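Local coordinates for CELL division protein FTSZ (Haloferax volcanii, PDB 4B46), which binds GTP and, as an archaeal tubulin homologue, controls cell shape, being essential for forming the rod-shaped cells required for efficient swimming, at residues Val166-Ala171 against Leu283-Glu288; Gly227-Gly232 against Leu345-Thr350; Gly13-Lys18 against Glu185-Ile190. All coordinates share one frame; numbering follows the deposited sequence.

In the fold
Interactions 1 and 2 meet at neighbouring strands of one sheet, 163-168 and 228-237, with their centres about 10 Å apart; Leu285 O of the first lies 2.7 Å from Thr230 OG1 of the second, a probable hydrogen bond. Interaction 3 lies about 15 Å, centre to centre, from interaction 1, yet the two touch where Phe167 CE1 packs 3.5 Å from Ile186 CG2 of helix 179-198. Both reach GDP: Asn169 meets N3 and N2, Asn187 meets N1, O6 and, weakly, the same N2. Interaction 2 touches neither the nucleotide nor interaction 3, whose nearest atoms are about 7 Å away. Interaction 1 thus joins the guanine pocket to the C-terminal part of the sheet.

Interaction 1: residues Val166-Ala171 against Leu283-Glu288; sequences VFDNDA and LTLPCE. With GDP (guanosine-5'-diphosphate), chain B.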
loop_
_atom_site.group_PDB
_atom_site.type_symbol
_atom_site.label_atom_id
_atom_site.label_comp_id
_atom_site.label_asym_id
_atom_site.label_seq_id
_atom_site.Cartn_x
_atom_site.Cartn_y
_atom_site.Cartn_z
ATOM N N VAL A 166 2.049 3.576 3.524
ATOM C CA VAL A 166 2.524 4.662 2.661
ATOM C C VAL A 166 3.704 4.227 1.792
ATOM O O VAL A 166 4.625 3.542 2.258
ATOM C CB VAL A 166 2.905 5.909 3.495
ATOM C CG1 VAL A 166 3.484 7.043 2.609
ATOM C CG2 VAL A 166 1.707 6.402 4.293
ATOM N N PHE A 167 3.655 4.618 0.524
ATOM C CA PHE A 167 4.798 4.519 -0.372
ATOM C C PHE A 167 5.089 5.920 -0.906
ATOM O O PHE A 167 4.206 6.570 -1.472
ATOM C CB PHE A 167 4.527 3.537 -1.520
ATOM C CG PHE A 167 5.728 3.283 -2.387
ATOM C CD1 PHE A 167 6.034 4.136 -3.440
ATOM C CD2 PHE A 167 6.562 2.200 -2.137
ATOM C CE1 PHE A 167 7.149 3.913 -4.237
ATOM C CE2 PHE A 167 7.682 1.967 -2.923
ATOM C CZ PHE A 167 7.975 2.828 -3.977
ATOM N N ASP A 168 6.319 6.392 -0.719
ATOM C CA ASP A 168 6.681 7.753 -1.120
ATOM C C ASP A 168 7.452 7.749 -2.447
ATOM O O ASP A 168 8.626 7.377 -2.480
ATOM C CB ASP A 168 7.519 8.397 -0.001
ATOM C CG ASP A 168 7.740 9.897 -0.199
ATOM O OD1 ASP A 168 7.364 10.452 -1.260
ATOM O OD2 ASP A 168 8.289 10.530 0.728
ATOM N N ASN A 169 6.804 8.162 -3.540
ATOM C CA ASN A 169 7.506 8.269 -4.827
ATOM C C ASN A 169 8.781 9.097 -4.742
ATOM O O ASN A 169 9.730 8.852 -5.480
ATOM C CB ASN A 169 6.621 8.892 -5.913
ATOM C CG ASN A 169 5.585 7.925 -6.461
ATOM O OD1 ASN A 169 5.628 6.716 -6.199
ATOM N ND2 ASN A 169 4.647 8.457 -7.237
ATOM N N ASP A 170 8.806 10.092 -3.862
ATOM C CA ASP A 170 9.974 10.972 -3.804
ATOM C C ASP A 170 11.247 10.221 -3.373
ATOM O O ASP A 170 12.358 10.598 -3.749
ATOM C CB ASP A 170 9.721 12.167 -2.882
ATOM C CG ASP A 170 10.802 13.224 -3.000
ATOM O OD1 ASP A 170 11.071 13.673 -4.134
ATOM O OD2 ASP A 170 11.385 13.610 -1.965
ATOM N N ALA A 171 11.079 9.154 -2.604
ATOM C CA ALA A 171 12.225 8.371 -2.137
ATOM C C ALA A 171 12.646 7.338 -3.171
ATOM O O ALA A 171 13.698 6.722 -3.046
ATOM C CB ALA A 171 11.891 7.676 -0.815
ATOM N N LEU A 283 13.078 2.248 2.843
ATOM C CA LEU A 283 11.704 1.933 3.215
ATOM C C LEU A 283 10.710 2.536 2.223
ATOM O O LEU A 283 11.031 3.494 1.536
ATOM C CB LEU A 283 11.423 2.495 4.603
ATOM C CG LEU A 283 12.433 2.053 5.667
ATOM C CD1 LEU A 283 12.000 2.599 7.008
ATOM C CD2 LEU A 283 12.553 0.524 5.712
ATOM N N THR A 284 9.505 1.977 2.161
ATOM C CA THR A 284 8.460 2.531 1.298
ATOM C C THR A 284 8.228 3.992 1.678
ATOM O O THR A 284 8.168 4.870 0.808
ATOM C CB THR A 284 7.148 1.695 1.366
ATOM O OG1 THR A 284 6.655 1.646 2.712
ATOM C CG2 THR A 284 7.397 0.270 0.870
ATOM N N LEU A 285 8.138 4.244 2.984
ATOM C CA LEU A 285 8.177 5.593 3.543
ATOM C C LEU A 285 9.400 5.736 4.443
ATOM O O LEU A 285 9.452 5.135 5.507
ATOM C CB LEU A 285 6.907 5.899 4.358
ATOM C CG LEU A 285 6.927 7.217 5.157
ATOM C CD1 LEU A 285 7.010 8.465 4.241
ATOM C CD2 LEU A 285 5.719 7.310 6.084
ATOM N N PRO A 286 10.396 6.533 4.020
ATOM C CA PRO A 286 11.588 6.692 4.866
ATOM C C PRO A 286 11.250 7.305 6.222
ATOM O O PRO A 286 10.389 8.190 6.315
ATOM C CB PRO A 286 12.483 7.640 4.052
ATOM C CG PRO A 286 12.067 7.427 2.653
ATOM C CD PRO A 286 10.563 7.167 2.704
ATOM N N CYS A 287 11.903 6.799 7.264
ATOM C CA CYS A 287 11.723 7.284 8.625
ATOM C C CYS A 287 12.750 6.611 9.522
ATOM O O CYS A 287 13.466 5.714 9.090
ATOM C CB CYS A 287 10.307 6.970 9.131
ATOM S SG CYS A 287 9.892 5.206 9.215
ATOM N N GLU A 288 12.840 7.045 10.769
ATOM C CA GLU A 288 13.630 6.306 11.736
ATOM C C GLU A 288 12.729 5.206 12.270
ATOM O O GLU A 288 11.567 5.453 12.567
ATOM C CB GLU A 288 14.116 7.216 12.854
ATOM C CG GLU A 288 15.297 8.082 12.417
ATOM C CD GLU A 288 15.610 9.192 13.391
ATOM O OE1 GLU A 288 14.906 10.228 13.359
ATOM O OE2 GLU A 288 16.574 9.035 14.171
HETATM P PB GDP B . -5.700 11.198 -10.320
HETATM O O1B GDP B . -6.348 12.541 -10.498
HETATM O O2B GDP B . -6.146 10.200 -11.365
HETATM O O3B GDP B . -6.006 10.713 -8.927
HETATM O O3A GDP B . -4.137 11.496 -10.485
HETATM P PA GDP B . -3.037 10.385 -10.820
HETATM O O1A GDP B . -3.342 9.080 -10.167
HETATM O O2A GDP B . -2.864 10.274 -12.309
HETATM O "O5'" GDP B . -1.724 11.080 -10.185
HETATM C "C5'" GDP B . -1.719 11.318 -8.776
HETATM C "C4'" GDP B . -0.307 11.152 -8.244
HETATM O "O4'" GDP B . 0.082 9.792 -8.323
HETATM C "C3'" GDP B . 0.716 11.859 -9.112
HETATM O "O3'" GDP B . 0.856 13.188 -8.631
HETATM C "C2'" GDP B . 1.987 11.039 -8.940
HETATM O "O2'" GDP B . 2.651 11.393 -7.725
HETATM C "C1'" GDP B . 1.479 9.657 -8.664
HETATM N N9 GDP B . 1.432 8.720 -9.795
HETATM C C8 GDP B . 0.804 8.889 -10.977
HETATM N N7 GDP B . 0.908 7.762 -11.731
HETATM C C5 GDP B . 1.586 6.845 -10.996
HETATM C C6 GDP B . 2.029 5.444 -11.160
HETATM O O6 GDP B . 1.796 4.799 -12.216
HETATM N N1 GDP B . 2.701 4.890 -10.143
HETATM C C2 GDP B . 2.980 5.539 -8.999
HETATM N N2 GDP B . 3.678 4.894 -8.035
HETATM N N3 GDP B . 2.599 6.816 -8.772
HETATM C C4 GDP B . 1.913 7.490 -9.719
#
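Val166, Phe167 and Asp168, ending the strand 163-168, meet Thr284 and Leu285 in a buried contact between the GTPase part of this tubulin-like fold and a loop of its C-terminal part, the one running from helix 265-280 to strand 294-301. Thr284 is wedged between two neighbouring strands. Its OG1 donates to Val166 O at 2.8 Å, nearly along the C=O axis, and is also hydrogen-bonded to the backbone N of Val231 on strand 228-237. With chi1 at 59°, OG1 lies between the backbone N and the carbonyl carbon, while CG2 goes to the Phe167 ring, where it is 3.7 Å from CD2. One residue on, Asp168 N donates to Thr284 O over 2.8 Å in a nearly straight bond that reaches the oxygen from above its carbonyl plane. Val166 and Leu285 add an apolar layer, with Val166 CG1 4.0 Å from Leu285 CB. Beyond the strand, Ala171 CB presses on Pro286 CG at 3.5 Å, closer than carbons usually pack. Asp168 shapes the turn leading there: its OD1 accepts from Asp170 N at 3.0 Å in an Asx turn, and its OD2 forms a salt bridge with Arg354. The following residue, Asn169, faces the nucleotide. Its ND2 donates to GDP N3 (3.0 Å, angle 170°), and its OD1 accepts from GDP N2 at 3.2 Å, a pair of bonds that fixes the rotation of the amide. OD1 also lies in the plane of the Phe167 ring, at its edge. The hydroxyl and carbonyl of Thr284 thus bind the strand end on one side, while Asn169, the residue after Asp168, holds the guanine by two bonds.

Interaction 2: residues Gly227-Gly232 against Leu345-Thr350; sequences GVSTVG and LLSGVT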
loop_
_atom_site.group_PDB
_atom_site.type_symbol
_atom_site.label_atom_id
_atom_site.label_comp_id
_atom_site.label_asym_id
_atom_site.label_seq_id
_atom_site.Cartn_x
_atom_site.Cartn_y
_atom_site.Cartn_z
ATOM N N GLY A 227 -2.776 4.744 12.376
ATOM C CA GLY A 227 -1.736 5.678 11.993
ATOM C C GLY A 227 -1.104 5.297 10.673
ATOM O O GLY A 227 -1.778 4.801 9.781
ATOM N N VAL A 228 0.204 5.508 10.567
ATOM C CA VAL A 228 0.936 5.320 9.321
ATOM C C VAL A 228 1.854 4.107 9.411
ATOM O O VAL A 228 2.498 3.892 10.437
ATOM C CB VAL A 228 1.791 6.577 9.029
ATOM C CG1 VAL A 228 2.703 6.349 7.843
ATOM C CG2 VAL A 228 0.896 7.785 8.793
ATOM N N SER A 229 1.924 3.317 8.341
ATOM C CA SER A 229 2.872 2.205 8.286
ATOM C C SER A 229 3.857 2.327 7.137
ATOM O O SER A 229 3.573 2.956 6.122
ATOM C CB SER A 229 2.156 0.860 8.196
ATOM O OG SER A 229 1.336 0.669 9.325
ATOM N N THR A 230 5.014 1.700 7.308
ATOM C CA THR A 230 6.061 1.701 6.292
ATOM C C THR A 230 6.586 0.275 6.150
ATOM O O THR A 230 6.505 -0.527 7.090
ATOM C CB THR A 230 7.204 2.690 6.656
ATOM O OG1 THR A 230 8.156 2.784 5.577
ATOM C CG2 THR A 230 7.931 2.268 7.949
ATOM N N VAL A 231 7.116 -0.054 4.976
ATOM C CA VAL A 231 7.614 -1.402 4.741
ATOM C C VAL A 231 9.086 -1.436 4.318
ATOM O O VAL A 231 9.498 -0.705 3.418
ATOM C CB VAL A 231 6.730 -2.150 3.707
ATOM C CG1 VAL A 231 7.398 -3.417 3.224
ATOM C CG2 VAL A 231 5.367 -2.470 4.323
ATOM N N GLY A 232 9.872 -2.289 4.982
ATOM C CA GLY A 232 11.245 -2.542 4.574
ATOM C C GLY A 232 11.315 -3.854 3.828
ATOM O O GLY A 232 10.464 -4.722 4.032
ATOM N N LEU A 345 7.217 -5.018 8.316
ATOM C CA LEU A 345 6.128 -4.064 8.367
ATOM C C LEU A 345 6.250 -3.353 9.696
ATOM O O LEU A 345 6.317 -4.000 10.745
ATOM C CB LEU A 345 4.778 -4.789 8.271
ATOM C CG LEU A 345 3.524 -3.999 8.651
ATOM C CD1 LEU A 345 3.310 -2.788 7.727
ATOM C CD2 LEU A 345 2.280 -4.909 8.666
ATOM N N LEU A 346 6.335 -2.027 9.643
ATOM C CA LEU A 346 6.405 -1.209 10.840
ATOM C C LEU A 346 5.164 -0.339 10.875
ATOM O O LEU A 346 4.944 0.474 9.980
ATOM C CB LEU A 346 7.667 -0.339 10.837
ATOM C CG LEU A 346 8.995 -1.099 10.812
ATOM C CD1 LEU A 346 10.163 -0.137 10.638
ATOM C CD2 LEU A 346 9.175 -1.916 12.087
ATOM N N SER A 347 4.338 -0.531 11.899
ATOM C CA SER A 347 3.082 0.185 11.986
ATOM C C SER A 347 3.152 1.191 13.113
ATOM O O SER A 347 3.745 0.918 14.143
ATOM C CB SER A 347 1.923 -0.797 12.184
ATOM O OG SER A 347 0.770 -0.143 12.700
ATOM N N GLY A 348 2.564 2.366 12.905
ATOM C CA GLY A 348 2.529 3.369 13.952
ATOM C C GLY A 348 3.834 4.136 14.064
ATOM O O GLY A 348 4.271 4.495 15.163
ATOM N N VAL A 349 4.479 4.380 12.927
ATOM C CA VAL A 349 5.707 5.169 12.935
ATOM C C VAL A 349 5.386 6.630 13.235
ATOM O O VAL A 349 4.315 7.123 12.878
ATOM C CB VAL A 349 6.496 5.035 11.617
ATOM C CG1 VAL A 349 7.050 3.620 11.476
ATOM C CG2 VAL A 349 5.627 5.418 10.423
ATOM N N THR A 350 6.309 7.305 13.914
ATOM C CA THR A 350 6.096 8.680 14.357
ATOM C C THR A 350 7.339 9.543 14.118
ATOM O O THR A 350 8.418 9.026 13.814
ATOM C CB THR A 350 5.762 8.739 15.859
ATOM O OG1 THR A 350 6.790 8.066 16.598
ATOM C CG2 THR A 350 4.420 8.076 16.147
HETATM O O HOH W 1 1.622 6.559 12.898
#
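Ser229 and Ser347 face each other as a non-hydrogen-bonded pair where strand 228-237 runs antiparallel to strand 339-347 in the mixed sheet of the tubulin/FtsZ fold. The first of these strands also lies beside strand 163-168 in parallel, so it marks the change from the parallel GTPase half to the C-terminal half. From Ser229, CB sits 3.3 Å from Leu346 O and also touches Leu345 CD1. Its OG, turned anti to the carbonyl carbon (chi1 -60°), reaches across the pair to lie 3.2 Å from Ser347 CA, and finds its polar partner in Asn163 OD1. On the same face, Leu345 CD1 continues to Val231 CG2. The next pair, Thr230 with Leu346, is hydrogen-bonded in both directions: Thr230 N donates to Leu346 O at 2.9 Å, and Leu346 N to Thr230 O. On that face Thr230 CG2 lies alongside Leu346 CB and also touches Val349 CG1 at 3.9 Å. On the other side of the serine pair the chain turns at Gly348, whose phi is positive, and Val228 O takes two successive amides, Gly348 N at 2.9 Å and Val349 N at 3.2 Å. Beyond them a water spans the gap, accepting from Val228 N at 2.9 Å and donating to Val349 O.

Interaction 3: residues Gly13-Lys18 against Glu185-Ile190; sequences GKVVDK and EINEEI. With GDP (guanosine-5'-diphosphate), chain B.
Asn187 OD1 rests 3.6 Å from Val15 CG2 and accepts two N-H groups of the guanine, GDP N1 at 2.7 Å and, weakly, GDP N2. The other branch of the amide, Asn187 ND2, donates to GDP O6 at 3.1 Å, so the amide lies nearly coplanar with the base. Lys14 NZ may also reach GDP O6, though its position is doubtful. These residues lie where helix 9-26, which follows the first strand of the Rossmann-like GTPase domain, packs on the long helix 179-198 of the tubulin/FtsZ fold; the two segments cross at -56° with axes 9.7 Å apart. Beneath the amide, Val15 CG1 meets Ile190 CG2 at 4.0 Å, while Ile190 CD1 lies 3.6 Å from GDP N2. At the outer end Lys18 CD passes Asn187 CB, and its NZ forms a salt bridge of 3.2 Å to Glu188 OE2, its hydrogen bond weak. The bend at chi2 (-88°) turns Glu188 CD back toward Lys18, while CG also lies close to Lys18 NZ. An alanine in place of Glu188 would probably leave the Lys18 ammonium without its acid and free to turn. Lys18 also touches Val191, one turn on from Asn187.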
loop_
_atom_site.group_PDB
_atom_site.type_symbol
_atom_site.label_atom_id
_atom_site.label_comp_id
_atom_site.label_asym_id
_atom_site.label_seq_id
_atom_site.Cartn_x
_atom_site.Cartn_y
_atom_site.Cartn_z
ATOM N N GLY A 13 -5.228 2.857 -9.952
ATOM C CA GLY A 13 -5.676 1.901 -10.944
ATOM C C GLY A 13 -4.548 1.052 -11.501
ATOM O O GLY A 13 -4.676 -0.175 -11.613
ATOM N N LYS A 14 -3.441 1.699 -11.859
ATOM C CA LYS A 14 -2.301 0.997 -12.445
ATOM C C LYS A 14 -1.640 0.066 -11.424
ATOM O O LYS A 14 -1.178 -1.027 -11.759
ATOM C CB LYS A 14 -1.278 1.995 -13.010
ATOM C CG LYS A 14 -1.774 2.739 -14.253
ATOM C CD LYS A 14 -0.902 3.938 -14.582
ATOM C CE LYS A 14 0.522 3.531 -14.908
ATOM N NZ LYS A 14 1.388 4.724 -15.178
ATOM N N VAL A 15 -1.597 0.500 -10.176
ATOM C CA VAL A 15 -0.993 -0.316 -9.128
ATOM C C VAL A 15 -1.834 -1.562 -8.840
ATOM O O VAL A 15 -1.296 -2.671 -8.758
ATOM C CB VAL A 15 -0.725 0.520 -7.860
ATOM C CG1 VAL A 15 -0.324 -0.385 -6.667
ATOM C CG2 VAL A 15 0.367 1.561 -8.163
ATOM N N VAL A 16 -3.148 -1.386 -8.718
ATOM C CA VAL A 16 -4.045 -2.522 -8.515
ATOM C C VAL A 16 -3.999 -3.481 -9.700
ATOM O O VAL A 16 -3.967 -4.704 -9.517
ATOM C CB VAL A 16 -5.488 -2.083 -8.210
ATOM C CG1 VAL A 16 -6.442 -3.308 -8.187
ATOM C CG2 VAL A 16 -5.532 -1.368 -6.872
ATOM N N ASP A 17 -3.962 -2.924 -10.910
ATOM C CA ASP A 17 -3.831 -3.718 -12.131
ATOM C C ASP A 17 -2.574 -4.601 -12.058
ATOM O O ASP A 17 -2.613 -5.791 -12.382
ATOM C CB ASP A 17 -3.750 -2.790 -13.350
ATOM C CG ASP A 17 -4.373 -3.391 -14.610
ATOM O OD1 ASP A 17 -5.378 -4.126 -14.505
ATOM O OD2 ASP A 17 -3.868 -3.099 -15.718
ATOM N N LYS A 18 -1.463 -4.015 -11.630
ATOM C CA LYS A 18 -0.203 -4.753 -11.541
ATOM C C LYS A 18 -0.229 -5.775 -10.410
ATOM O O LYS A 18 0.358 -6.844 -10.520
ATOM C CB LYS A 18 0.972 -3.800 -11.353
ATOM C CG LYS A 18 2.319 -4.480 -11.473
ATOM C CD LYS A 18 3.299 -3.591 -12.207
ATOM C CE LYS A 18 4.259 -4.414 -13.040
ATOM N NZ LYS A 18 5.044 -3.542 -13.957
ATOM N N GLU A 185 8.624 0.989 -13.228
ATOM C CA GLU A 185 9.570 0.351 -12.325
ATOM C C GLU A 185 9.152 0.563 -10.887
ATOM O O GLU A 185 9.229 -0.360 -10.080
ATOM C CB GLU A 185 11.000 0.839 -12.586
ATOM C CG GLU A 185 11.463 0.487 -13.986
ATOM C CD GLU A 185 12.806 1.091 -14.347
ATOM O OE1 GLU A 185 13.416 1.773 -13.494
ATOM O OE2 GLU A 185 13.250 0.884 -15.494
ATOM N N ILE A 186 8.674 1.764 -10.569
ATOM C CA ILE A 186 8.170 2.022 -9.218
ATOM C C ILE A 186 6.998 1.107 -8.857
ATOM O O ILE A 186 6.948 0.546 -7.753
ATOM C CB ILE A 186 7.775 3.492 -9.021
ATOM C CG1 ILE A 186 9.028 4.378 -9.022
ATOM C CG2 ILE A 186 6.995 3.669 -7.716
ATOM C CD1 ILE A 186 8.741 5.876 -9.164
ATOM N N ASN A 187 6.070 0.932 -9.792
ATOM C CA ASN A 187 4.926 0.056 -9.535
ATOM C C ASN A 187 5.333 -1.400 -9.289
ATOM O O ASN A 187 4.686 -2.093 -8.515
ATOM C CB ASN A 187 3.889 0.144 -10.665
ATOM C CG ASN A 187 3.248 1.518 -10.762
ATOM O OD1 ASN A 187 3.387 2.342 -9.859
ATOM N ND2 ASN A 187 2.525 1.765 -11.854
ATOM N N GLU A 188 6.396 -1.854 -9.949
ATOM C CA GLU A 188 6.961 -3.181 -9.687
ATOM C C GLU A 188 7.502 -3.272 -8.266
ATOM O O GLU A 188 7.295 -4.264 -7.572
ATOM C CB GLU A 188 8.101 -3.482 -10.658
ATOM C CG GLU A 188 7.667 -3.866 -12.054
ATOM C CD GLU A 188 7.415 -5.358 -12.196
ATOM O OE1 GLU A 188 7.376 -6.062 -11.162
ATOM O OE2 GLU A 188 7.255 -5.826 -13.345
ATOM N N GLU A 189 8.205 -2.225 -7.847
ATOM C CA GLU A 189 8.754 -2.150 -6.497
ATOM C C GLU A 189 7.647 -2.156 -5.448
ATOM O O GLU A 189 7.765 -2.798 -4.400
ATOM C CB GLU A 189 9.638 -0.905 -6.355
ATOM C CG GLU A 189 10.896 -0.977 -7.239
ATOM C CD GLU A 189 11.684 0.316 -7.280
ATOM O OE1 GLU A 189 11.082 1.398 -7.425
ATOM O OE2 GLU A 189 12.921 0.249 -7.170
ATOM N N ILE A 190 6.568 -1.438 -5.733
ATOM C CA ILE A 190 5.436 -1.379 -4.823
ATOM C C ILE A 190 4.825 -2.768 -4.663
ATOM O O ILE A 190 4.644 -3.264 -3.547
ATOM C CB ILE A 190 4.369 -0.389 -5.335
ATOM C CG1 ILE A 190 4.879 1.058 -5.206
ATOM C CG2 ILE A 190 3.050 -0.600 -4.614
ATOM C CD1 ILE A 190 3.961 2.115 -5.842
HETATM P PB GDP B . -5.700 11.198 -10.320
HETATM O O1B GDP B . -6.348 12.541 -10.498
HETATM O O2B GDP B . -6.146 10.200 -11.365
HETATM O O3B GDP B . -6.006 10.713 -8.927
HETATM O O3A GDP B . -4.137 11.496 -10.485
HETATM P PA GDP B . -3.037 10.385 -10.820
HETATM O O1A GDP B . -3.342 9.080 -10.167
HETATM O O2A GDP B . -2.864 10.274 -12.309
HETATM O "O5'" GDP B . -1.724 11.080 -10.185
HETATM C "C5'" GDP B . -1.719 11.318 -8.776
HETATM C "C4'" GDP B . -0.307 11.152 -8.244
HETATM O "O4'" GDP B . 0.082 9.792 -8.323
HETATM C "C3'" GDP B . 0.716 11.859 -9.112
HETATM O "O3'" GDP B . 0.856 13.188 -8.631
HETATM C "C2'" GDP B . 1.987 11.039 -8.940
HETATM O "O2'" GDP B . 2.651 11.393 -7.725
HETATM C "C1'" GDP B . 1.479 9.657 -8.664
HETATM N N9 GDP B . 1.432 8.720 -9.795
HETATM C C8 GDP B . 0.804 8.889 -10.977
HETATM N N7 GDP B . 0.908 7.762 -11.731
HETATM C C5 GDP B . 1.586 6.845 -10.996
HETATM C C6 GDP B . 2.029 5.444 -11.160
HETATM O O6 GDP B . 1.796 4.799 -12.216
HETATM N N1 GDP B . 2.701 4.890 -10.143
HETATM C C2 GDP B . 2.980 5.539 -8.999
HETATM N N2 GDP B . 3.678 4.894 -8.035
HETATM N N3 GDP B . 2.599 6.816 -8.772
HETATM C C4 GDP B . 1.913 7.490 -9.719
#